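Long-range contacts in probable fimbrial chaperone YadV (PDB 5GHU), which probably acts as a periplasmic chaperone that helps fimbrial subunits fold and delivers them to the outer-membrane usher for pilus assembly: residues Gln16-Val21 with Thr69-Tyr74; Asp83-Phe88 with Pro158-Phe163; Pro176-Met181 with Lys191-Asn196. One frame throughout, in Å; residues are numbered along the deposited sequence. Where two conformers were deposited one is given.

Contact 1: residues Gln16-Val21 with Thr69-Tyr74; sequences QKSVNV and TIKLMY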
loop_
_atom_site.group_PDB
_atom_site.type_symbol
_atom_site.label_atom_id
_atom_site.label_comp_id
_atom_site.label_asym_id
_atom_site.label_seq_id
_atom_site.Cartn_x
_atom_site.Cartn_y
_atom_site.Cartn_z
ATOM N N GLN A 16 -14.228 11.141 -8.184
ATOM C CA GLN A 16 -13.650 12.390 -7.660
ATOM C C GLN A 16 -12.808 13.133 -8.690
ATOM O O GLN A 16 -11.954 12.529 -9.356
ATOM C CB GLN A 16 -12.777 12.078 -6.428
ATOM C CG GLN A 16 -13.636 11.584 -5.244
ATOM C CD GLN A 16 -14.665 12.701 -4.847
ATOM O OE1 GLN A 16 -14.313 13.696 -4.192
ATOM N NE2 GLN A 16 -15.917 12.557 -5.310
ATOM N N LYS A 17 -13.018 14.434 -8.800
ATOM C CA LYS A 17 -12.267 15.228 -9.759
ATOM C C LYS A 17 -10.825 15.346 -9.278
ATOM O O LYS A 17 -9.894 15.405 -10.072
ATOM C CB LYS A 17 -12.951 16.598 -9.934
ATOM C CG LYS A 17 -12.128 17.626 -10.661
ATOM C CD LYS A 17 -12.065 17.348 -12.164
ATOM C CE LYS A 17 -11.544 18.568 -12.918
ATOM N NZ LYS A 17 -12.296 19.779 -12.518
ATOM N N SER A 18 -10.634 15.332 -7.965
ATOM C CA SER A 18 -9.295 15.305 -7.382
ATOM C C SER A 18 -9.386 14.852 -5.933
ATOM O O SER A 18 -10.493 14.756 -5.370
ATOM C CB SER A 18 -8.637 16.686 -7.464
ATOM O OG SER A 18 -9.380 17.585 -6.673
ATOM N N VAL A 19 -8.228 14.567 -5.346
ATOM C CA VAL A 19 -8.093 14.181 -3.951
ATOM C C VAL A 19 -6.920 14.964 -3.339
ATOM O O VAL A 19 -5.910 15.178 -4.026
ATOM C CB VAL A 19 -7.846 12.665 -3.847
ATOM C CG1 VAL A 19 -7.432 12.247 -2.466
ATOM C CG2 VAL A 19 -9.058 11.914 -4.344
ATOM N N ASN A 20 -7.022 15.370 -2.070
ATOM C CA ASN A 20 -5.933 16.129 -1.457
ATOM C C ASN A 20 -5.115 15.264 -0.522
ATOM O O ASN A 20 -5.642 14.340 0.149
ATOM C CB ASN A 20 -6.455 17.347 -0.689
ATOM C CG ASN A 20 -7.037 18.407 -1.588
ATOM O OD1 ASN A 20 -6.647 18.563 -2.743
ATOM N ND2 ASN A 20 -7.965 19.187 -1.033
ATOM N N VAL A 21 -3.817 15.525 -0.479
ATOM C CA VAL A 21 -2.951 14.865 0.496
ATOM C C VAL A 21 -2.191 15.963 1.209
ATOM O O VAL A 21 -1.682 16.865 0.563
ATOM C CB VAL A 21 -1.937 13.920 -0.181
ATOM C CG1 VAL A 21 -0.974 13.346 0.851
ATOM C CG2 VAL A 21 -2.685 12.798 -0.882
ATOM N N THR A 69 -0.836 21.476 1.161
ATOM C CA THR A 69 -1.729 20.481 0.591
ATOM C C THR A 69 -1.381 20.227 -0.869
ATOM O O THR A 69 -1.207 21.165 -1.638
ATOM C CB THR A 69 -3.171 20.927 0.706
ATOM O OG1 THR A 69 -3.466 21.034 2.091
ATOM C CG2 THR A 69 -4.106 19.869 0.111
ATOM N N ILE A 70 -1.301 18.935 -1.240
ATOM C CA ILE A 70 -1.010 18.553 -2.622
ATOM C C ILE A 70 -2.305 18.038 -3.235
ATOM O O ILE A 70 -2.940 17.166 -2.682
ATOM C CB ILE A 70 0.071 17.462 -2.701
ATOM C CG1 ILE A 70 1.334 17.929 -1.965
ATOM C CG2 ILE A 70 0.380 17.067 -4.166
ATOM C CD1 ILE A 70 2.026 19.207 -2.525
ATOM N N LYS A 71 -2.657 18.537 -4.403
ATOM C CA LYS A 71 -3.872 18.089 -5.057
ATOM C C LYS A 71 -3.498 17.015 -6.083
ATOM O O LYS A 71 -2.653 17.237 -6.973
ATOM C CB LYS A 71 -4.587 19.290 -5.722
ATOM C CG LYS A 71 -5.709 18.888 -6.688
ATOM C CD LYS A 71 -6.409 20.104 -7.266
ATOM C CE LYS A 71 -7.293 20.767 -6.220
ATOM N NZ LYS A 71 -8.103 21.887 -6.794
ATOM N N LEU A 72 -4.112 15.844 -5.966
ATOM C CA LEU A 72 -3.840 14.755 -6.902
ATOM C C LEU A 72 -5.019 14.662 -7.835
ATOM O O LEU A 72 -6.168 14.663 -7.391
ATOM C CB LEU A 72 -3.631 13.432 -6.178
ATOM C CG LEU A 72 -2.588 13.475 -5.077
ATOM C CD1 LEU A 72 -2.626 12.101 -4.330
ATOM C CD2 LEU A 72 -1.180 13.821 -5.632
ATOM N N MET A 73 -4.752 14.599 -9.129
ATOM C CA MET A 73 -5.836 14.689 -10.094
ATOM C C MET A 73 -5.689 13.664 -11.222
ATOM O O MET A 73 -4.664 13.626 -11.892
ATOM C CB MET A 73 -5.902 16.090 -10.670
ATOM C CG MET A 73 -7.097 16.253 -11.520
ATOM S SD MET A 73 -7.338 17.947 -12.091
ATOM C CE MET A 73 -7.443 18.900 -10.596
ATOM N N TYR A 74 -6.702 12.823 -11.423
ATOM C CA TYR A 74 -6.713 11.852 -12.527
ATOM C C TYR A 74 -6.945 12.574 -13.856
ATOM O O TYR A 74 -7.792 13.438 -13.957
ATOM C CB TYR A 74 -7.788 10.784 -12.287
ATOM C CG TYR A 74 -7.979 9.738 -13.382
ATOM C CD1 TYR A 74 -6.990 8.809 -13.671
ATOM C CD2 TYR A 74 -9.184 9.658 -14.087
ATOM C CE1 TYR A 74 -7.175 7.841 -14.675
ATOM C CE2 TYR A 74 -9.386 8.695 -15.084
ATOM C CZ TYR A 74 -8.386 7.778 -15.363
ATOM O OH TYR A 74 -8.588 6.824 -16.352
HETATM O O HOH W 1 -10.051 14.505 -12.678
#
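Thr-69 meets Asn-20 through its methyl: CG2 lies 3.5 Å from Asn-20 CB, while Thr-69 OG1 is hydrogen-bonded to Arg-22. Ile-70 pairs with Val-21 by two backbone bonds, the shorter from Ile-70 N to Val-21 O at 2.8 Å. Lys-71 and Asn-20 share the polar face of this antiparallel pair. The aliphatic part of Lys-71 runs beside Ser-18, its CG 3.7 Å from Ser-18 CB, and Asn-20 OD1 stands 3.7 Å from Lys-71 CB. Leu-72 and Val-19 form a second pair of reciprocal N-H...O bonds, Leu-72 N reaching Val-19 O at 2.7 Å. Leu-72 CD1 crosses to Val-21 CG2 at 3.5 Å, on the face where Phe-90 of strand 86-95 touches both residues. Met-73 holds CG anti to its backbone N (chi1 -173°), which sets CG 3.3 Å from Lys-17 O. Beyond the last bridged pair, a water donates to both Lys-17 O and Tyr-74 O. Chemically, strands 19-25 and 67-74 form a two-faced pair in the N-terminal immunoglobulin-like domain: four backbone bonds set the register, buried Val-21, Ile-70 and Leu-72 turn to the interior, Val-19 shares their face against Val-10 and Tyr-12, and exposed Asn-20 and Lys-71 occupy the other.

Contact 2: residues Asp83-Phe88 with Pro158-Phe163; sequences DRESVF and PYYVSF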
loop_
_atom_site.group_PDB
_atom_site.type_symbol
_atom_site.label_atom_id
_atom_site.label_comp_id
_atom_site.label_asym_id
_atom_site.label_seq_id
_atom_site.Cartn_x
_atom_site.Cartn_y
_atom_site.Cartn_z
ATOM N N ASP A 83 -12.862 -2.513 -13.655
ATOM C CA ASP A 83 -13.361 -3.672 -12.935
ATOM C C ASP A 83 -12.497 -4.082 -11.759
ATOM O O ASP A 83 -12.743 -5.122 -11.181
ATOM C CB ASP A 83 -13.439 -4.888 -13.869
ATOM C CG ASP A 83 -12.104 -5.296 -14.409
ATOM O OD1 ASP A 83 -11.064 -4.590 -14.279
ATOM O OD2 ASP A 83 -12.065 -6.401 -15.027
ATOM N N ARG A 84 -11.565 -3.219 -11.384
ATOM C CA ARG A 84 -10.659 -3.559 -10.269
ATOM C C ARG A 84 -9.900 -2.340 -9.897
ATOM O O ARG A 84 -9.814 -1.402 -10.674
ATOM C CB ARG A 84 -9.684 -4.677 -10.716
ATOM C CG ARG A 84 -8.648 -4.212 -11.756
ATOM C CD ARG A 84 -7.969 -5.449 -12.379
ATOM N NE ARG A 84 -8.894 -6.140 -13.264
ATOM C CZ ARG A 84 -8.695 -7.375 -13.727
ATOM N NH1 ARG A 84 -7.597 -8.049 -13.363
ATOM N NH2 ARG A 84 -9.588 -7.935 -14.540
ATOM N N GLU A 85 -9.344 -2.339 -8.699
ATOM C CA GLU A 85 -8.443 -1.265 -8.274
ATOM C C GLU A 85 -7.140 -1.294 -9.058
ATOM O O GLU A 85 -6.685 -2.345 -9.593
ATOM C CB GLU A 85 -8.085 -1.445 -6.801
ATOM C CG GLU A 85 -9.269 -1.138 -5.859
ATOM C CD GLU A 85 -8.785 -1.140 -4.412
ATOM O OE1 GLU A 85 -7.879 -1.939 -3.986
ATOM O OE2 GLU A 85 -9.326 -0.297 -3.671
ATOM N N SER A 86 -6.543 -0.095 -9.145
ATOM C CA SER A 86 -5.161 0.066 -9.671
ATOM C C SER A 86 -4.337 0.746 -8.600
ATOM O O SER A 86 -4.812 1.635 -7.932
ATOM C CB SER A 86 -5.134 0.935 -10.939
ATOM O OG SER A 86 -5.725 0.265 -12.017
ATOM N N VAL A 87 -3.077 0.382 -8.448
ATOM C CA VAL A 87 -2.256 0.976 -7.420
ATOM C C VAL A 87 -1.118 1.795 -8.042
ATOM O O VAL A 87 -0.520 1.450 -9.099
ATOM C CB VAL A 87 -1.652 -0.097 -6.444
ATOM C CG1 VAL A 87 -0.572 -0.987 -7.155
ATOM C CG2 VAL A 87 -1.088 0.568 -5.178
ATOM N N PHE A 88 -0.850 2.908 -7.352
ATOM C CA PHE A 88 0.241 3.830 -7.697
ATOM C C PHE A 88 0.982 4.219 -6.454
ATOM O O PHE A 88 0.557 3.905 -5.327
ATOM C CB PHE A 88 -0.305 5.078 -8.438
ATOM C CG PHE A 88 -1.053 4.714 -9.662
ATOM C CD1 PHE A 88 -2.403 4.383 -9.607
ATOM C CD2 PHE A 88 -0.406 4.654 -10.874
ATOM C CE1 PHE A 88 -3.058 3.993 -10.754
ATOM C CE2 PHE A 88 -1.092 4.247 -12.024
ATOM C CZ PHE A 88 -2.436 3.928 -11.921
ATOM N N PRO A 158 -11.941 -7.695 -6.462
ATOM C CA PRO A 158 -11.380 -6.550 -7.228
ATOM C C PRO A 158 -10.554 -5.559 -6.451
ATOM O O PRO A 158 -10.197 -4.520 -6.987
ATOM C CB PRO A 158 -12.645 -5.841 -7.770
ATOM C CG PRO A 158 -13.714 -6.177 -6.682
ATOM C CD PRO A 158 -13.407 -7.620 -6.261
ATOM N N TYR A 159 -10.194 -5.903 -5.208
ATOM C CA TYR A 159 -9.436 -5.025 -4.331
ATOM C C TYR A 159 -8.048 -5.562 -4.022
ATOM O O TYR A 159 -7.863 -6.784 -3.890
ATOM C CB TYR A 159 -10.162 -4.850 -2.974
ATOM C CG TYR A 159 -11.569 -4.334 -3.114
ATOM C CD1 TYR A 159 -11.766 -2.985 -3.417
ATOM C CD2 TYR A 159 -12.674 -5.179 -2.938
ATOM C CE1 TYR A 159 -13.080 -2.470 -3.530
ATOM C CE2 TYR A 159 -14.013 -4.658 -3.017
ATOM C CZ TYR A 159 -14.165 -3.306 -3.314
ATOM O OH TYR A 159 -15.430 -2.721 -3.466
ATOM N N TYR A 160 -7.093 -4.658 -3.928
ATOM C CA TYR A 160 -5.823 -5.047 -3.306
ATOM C C TYR A 160 -6.056 -5.450 -1.867
ATOM O O TYR A 160 -6.919 -4.876 -1.150
ATOM C CB TYR A 160 -4.792 -3.886 -3.316
ATOM C CG TYR A 160 -4.278 -3.590 -4.679
ATOM C CD1 TYR A 160 -4.995 -2.807 -5.581
ATOM C CD2 TYR A 160 -3.122 -4.179 -5.104
ATOM C CE1 TYR A 160 -4.516 -2.580 -6.865
ATOM C CE2 TYR A 160 -2.635 -3.946 -6.437
ATOM C CZ TYR A 160 -3.361 -3.135 -7.268
ATOM O OH TYR A 160 -2.893 -2.945 -8.562
ATOM N N VAL A 161 -5.211 -6.389 -1.419
ATOM C CA VAL A 161 -5.053 -6.620 0.028
ATOM C C VAL A 161 -3.613 -6.369 0.413
ATOM O O VAL A 161 -2.678 -6.864 -0.227
ATOM C CB VAL A 161 -5.465 -8.044 0.469
ATOM C CG1 VAL A 161 -5.174 -8.249 1.989
ATOM C CG2 VAL A 161 -6.977 -8.269 0.216
ATOM N N SER A 162 -3.442 -5.550 1.479
ATOM C CA SER A 162 -2.111 -5.157 1.988
ATOM C C SER A 162 -2.014 -5.635 3.430
ATOM O O SER A 162 -3.030 -5.637 4.129
ATOM C CB SER A 162 -1.963 -3.630 1.990
ATOM O OG SER A 162 -2.030 -3.088 0.643
ATOM N N PHE A 163 -0.811 -5.996 3.864
ATOM C CA PHE A 163 -0.653 -6.507 5.242
ATOM C C PHE A 163 0.384 -5.743 6.039
ATOM O O PHE A 163 1.415 -5.294 5.500
ATOM C CB PHE A 163 -0.166 -7.980 5.224
ATOM C CG PHE A 163 -1.050 -8.930 4.432
ATOM C CD1 PHE A 163 -0.820 -9.120 3.084
ATOM C CD2 PHE A 163 -2.103 -9.575 5.037
ATOM C CE1 PHE A 163 -1.648 -10.003 2.320
ATOM C CE2 PHE A 163 -2.907 -10.503 4.343
ATOM C CZ PHE A 163 -2.667 -10.722 2.959
HETATM O O HOH W 2 -7.420 -2.063 -1.235
HETATM O O HOH W 3 -4.805 -3.635 -11.018
#
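Tyr-160 lays its ring against Val-87 and Glu-85, and these contacts account for much of the surface buried between 83-88 and 158-163. Val-87 CB sits over one face of the ring, offset toward the rim, 4.0 Å from the centroid in a CH-pi contact. Val-87 CG1 approaches the phenol end, 3.5 Å from Tyr-160 CZ. Glu-85 works at the ring edge, where OE1 lies 3.4 Å from Tyr-160 CD1, with carboxylate and ring planes 35° apart. The same OE1 accepts a hydrogen bond from Tyr-160 N at 2.8 Å, on its anti side and somewhat out of the carboxylate plane. A water donates to Glu-85 OE1 and to Tyr-160 O, giving Glu-85 OE1 a second donor. Glu-85 OE2 forms a salt bridge with Arg-123, which would tend to keep the carboxylate ionised; OE2 also meets the edge of the Tyr-159 ring, 3.6 Å from CD1. In Glu-85, CD is anti to CA (chi2 -172°), which carries the carboxylate carbon away from the backbone. Pro-158 closes the upstream end: its O receives a nearly straight bond from Glu-85 N at 2.9 Å, and its CB rests 3.5 Å from Asp-83 O. Pro-158 CG covers a face of the Tyr-159 ring, whose OH is bonded to Gly-129 O. The two segments belong to different domains, so the contact is part of the interface between the two immunoglobulin-like domains of a PapD-type chaperone, in which buried Glu-85 links Arg-123 of strand 114-123 to the backbone of the C-terminal domain.

Contact 3: residues Pro176-Met181 with Lys191-Asn196; sequences PIDVKM and KVNGLN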
loop_
_atom_site.group_PDB
_atom_site.type_symbol
_atom_site.label_atom_id
_atom_site.label_comp_id
_atom_site.label_asym_id
_atom_site.label_seq_id
_atom_site.Cartn_x
_atom_site.Cartn_y
_atom_site.Cartn_z
ATOM N N PRO A 176 6.840 -16.443 11.154
ATOM C CA PRO A 176 6.416 -15.235 10.451
ATOM C C PRO A 176 6.334 -15.474 8.964
ATOM O O PRO A 176 7.199 -16.159 8.420
ATOM C CB PRO A 176 7.506 -14.240 10.733
ATOM C CG PRO A 176 8.068 -14.697 12.070
ATOM C CD PRO A 176 7.986 -16.195 12.044
ATOM N N ILE A 177 5.312 -14.882 8.351
ATOM C CA ILE A 177 5.183 -14.871 6.900
ATOM C C ILE A 177 5.777 -13.572 6.342
ATOM O O ILE A 177 5.495 -12.509 6.868
ATOM C CB ILE A 177 3.713 -14.960 6.529
ATOM C CG1 ILE A 177 3.154 -16.310 7.027
ATOM C CG2 ILE A 177 3.556 -14.801 4.977
ATOM C CD1 ILE A 177 1.628 -16.413 7.018
ATOM N N ASP A 178 6.562 -13.656 5.268
ATOM C CA ASP A 178 7.000 -12.466 4.533
ATOM C C ASP A 178 5.822 -11.961 3.709
ATOM O O ASP A 178 5.726 -12.223 2.493
ATOM C CB ASP A 178 8.191 -12.775 3.604
ATOM C CG ASP A 178 9.474 -13.058 4.357
ATOM O OD1 ASP A 178 9.579 -12.776 5.572
ATOM O OD2 ASP A 178 10.415 -13.546 3.688
ATOM N N VAL A 179 4.893 -11.301 4.383
ATOM C CA VAL A 179 3.663 -10.861 3.708
ATOM C C VAL A 179 3.959 -9.897 2.569
ATOM O O VAL A 179 4.890 -9.089 2.644
ATOM C CB VAL A 179 2.680 -10.219 4.695
ATOM C CG1 VAL A 179 2.113 -11.308 5.657
ATOM C CG2 VAL A 179 3.341 -9.065 5.468
ATOM N N LYS A 180 3.129 -9.989 1.527
ATOM C CA LYS A 180 3.247 -9.132 0.337
ATOM C C LYS A 180 1.863 -8.658 0.020
ATOM O O LYS A 180 0.899 -9.373 0.237
ATOM C CB LYS A 180 3.749 -9.915 -0.892
ATOM C CG LYS A 180 5.180 -10.457 -0.808
ATOM C CD LYS A 180 5.357 -11.255 -2.102
ATOM C CE LYS A 180 6.632 -12.085 -2.189
ATOM N NZ LYS A 180 6.521 -12.918 -3.424
ATOM N N MET A 181 1.798 -7.469 -0.595
ATOM C CA MET A 181 0.526 -7.028 -1.152
ATOM C C MET A 181 0.063 -7.973 -2.260
ATOM O O MET A 181 0.885 -8.428 -3.080
ATOM C CB MET A 181 0.678 -5.579 -1.667
ATOM C CG MET A 181 -0.638 -5.098 -2.231
ATOM S SD MET A 181 -0.613 -3.270 -2.546
ATOM C CE MET A 181 0.623 -3.153 -3.801
ATOM N N LYS A 191 6.702 -16.266 1.434
ATOM C CA LYS A 191 7.635 -17.132 2.146
ATOM C C LYS A 191 7.244 -17.290 3.632
ATOM O O LYS A 191 6.726 -16.360 4.254
ATOM C CB LYS A 191 9.057 -16.565 2.044
ATOM C CG LYS A 191 9.675 -16.750 0.659
ATOM C CD LYS A 191 11.179 -16.413 0.642
ATOM C CE LYS A 191 11.911 -17.102 1.804
ATOM N NZ LYS A 191 13.414 -17.078 1.708
ATOM N N VAL A 192 7.475 -18.484 4.178
ATOM C CA VAL A 192 7.287 -18.730 5.629
ATOM C C VAL A 192 8.673 -18.900 6.227
ATOM O O VAL A 192 9.429 -19.793 5.834
ATOM C CB VAL A 192 6.415 -19.975 5.926
ATOM C CG1 VAL A 192 6.252 -20.187 7.459
ATOM C CG2 VAL A 192 5.024 -19.827 5.282
ATOM N N ASN A 193 9.018 -18.021 7.151
ATOM C CA ASN A 193 10.362 -18.023 7.732
ATOM C C ASN A 193 10.567 -19.080 8.790
ATOM O O ASN A 193 9.792 -19.196 9.726
ATOM C CB ASN A 193 10.683 -16.665 8.325
ATOM C CG ASN A 193 10.762 -15.594 7.287
ATOM O OD1 ASN A 193 11.814 -15.362 6.693
ATOM N ND2 ASN A 193 9.653 -14.950 7.040
ATOM N N GLY A 194 11.636 -19.847 8.637
ATOM C CA GLY A 194 12.082 -20.713 9.717
ATOM C C GLY A 194 11.384 -22.048 9.739
ATOM O O GLY A 194 11.454 -22.768 10.721
ATOM N N LEU A 195 10.705 -22.370 8.657
ATOM C CA LEU A 195 9.957 -23.611 8.547
ATOM C C LEU A 195 10.396 -24.384 7.314
ATOM O O LEU A 195 10.327 -23.867 6.187
ATOM C CB LEU A 195 8.460 -23.332 8.464
ATOM C CG LEU A 195 7.602 -24.582 8.284
ATOM C CD1 LEU A 195 7.757 -25.536 9.458
ATOM C CD2 LEU A 195 6.140 -24.172 8.110
ATOM N N ASN A 196 10.816 -25.624 7.525
ATOM C CA ASN A 196 11.364 -26.440 6.444
ATOM C C ASN A 196 10.318 -26.890 5.423
ATOM O O ASN A 196 10.510 -26.721 4.219
ATOM C CB ASN A 196 12.082 -27.661 7.025
HETATM O O HOH W 4 7.256 -13.587 0.577
#
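Asn-193 and Pro-176 meet where the ends of strands 173-176 and 186-191 run out into loops of the C-terminal immunoglobulin-like domain, joined by a single backbone bridge, Ile-177 with Val-192. Asn-193 is also the second residue of a type II beta turn from Val-192 to Leu-195, with Gly-194 at the third position taking the positive phi this turn requires there. The Asn-193 side chain can be followed outward. CB lies 3.5 Å from Pro-176 O, the oxygen that also accepts a bond from Asn-193 N, 2.9 Å away. CG stands beside the backbone N (chi1 -65°), 3.5 Å from Asp-178 OD1. At the tip, OD1 stays 3.6 Å from Asp-178 OD1, acceptor beside acceptor with no bond between them, while ND2 does the bonding. It donates to Pro-176 O at 3.1 Å, coming from above the carbonyl plane, and to Asp-178 OD1. Pro-176 O is thus gripped by both the backbone and the side chain of Asn-193, and the two ND2 bonds fix the turn of the amide. Asp-178, the centre of an inverse gamma turn, is tied back by its N to Lys-191 O at 2.9 Å. A water accepts a hydrogen bond from Lys-191 N and donates one to Asp-178 O. The side chains of Ile-177 and Val-192 both touch Leu-151 of strand 150-155. The bond from Asn-193 ND2 to Asp-178 OD1 is short, 2.6 Å, and reaches that oxygen from above the carboxylate plane, 63° out of it.

How the contacts relate
The contacts follow one another along the chain, each closing before the next opens. Contact 1 lies in the N-terminal domain, contact 3 in the C-terminal domain, their centres 36 Å apart on opposite sides of the chain's centre; contact 2 joins the domains. Contacts 1 and 2 reach the same mixed sheet through the consecutive strands 67-74 and 86-95, yet do not touch: centres are 19 Å apart, nearest atoms about 7 Å. Contacts 2 and 3, with centres 21 Å apart, do touch, as Val-161, Ser-162 and Phe-163 pack on Val-179, Lys-180 and Met-181, beyond the residues that pair in each contact. Contacts 1 and 3 thus hold within one domain each, while contact 2 holds the two domains together.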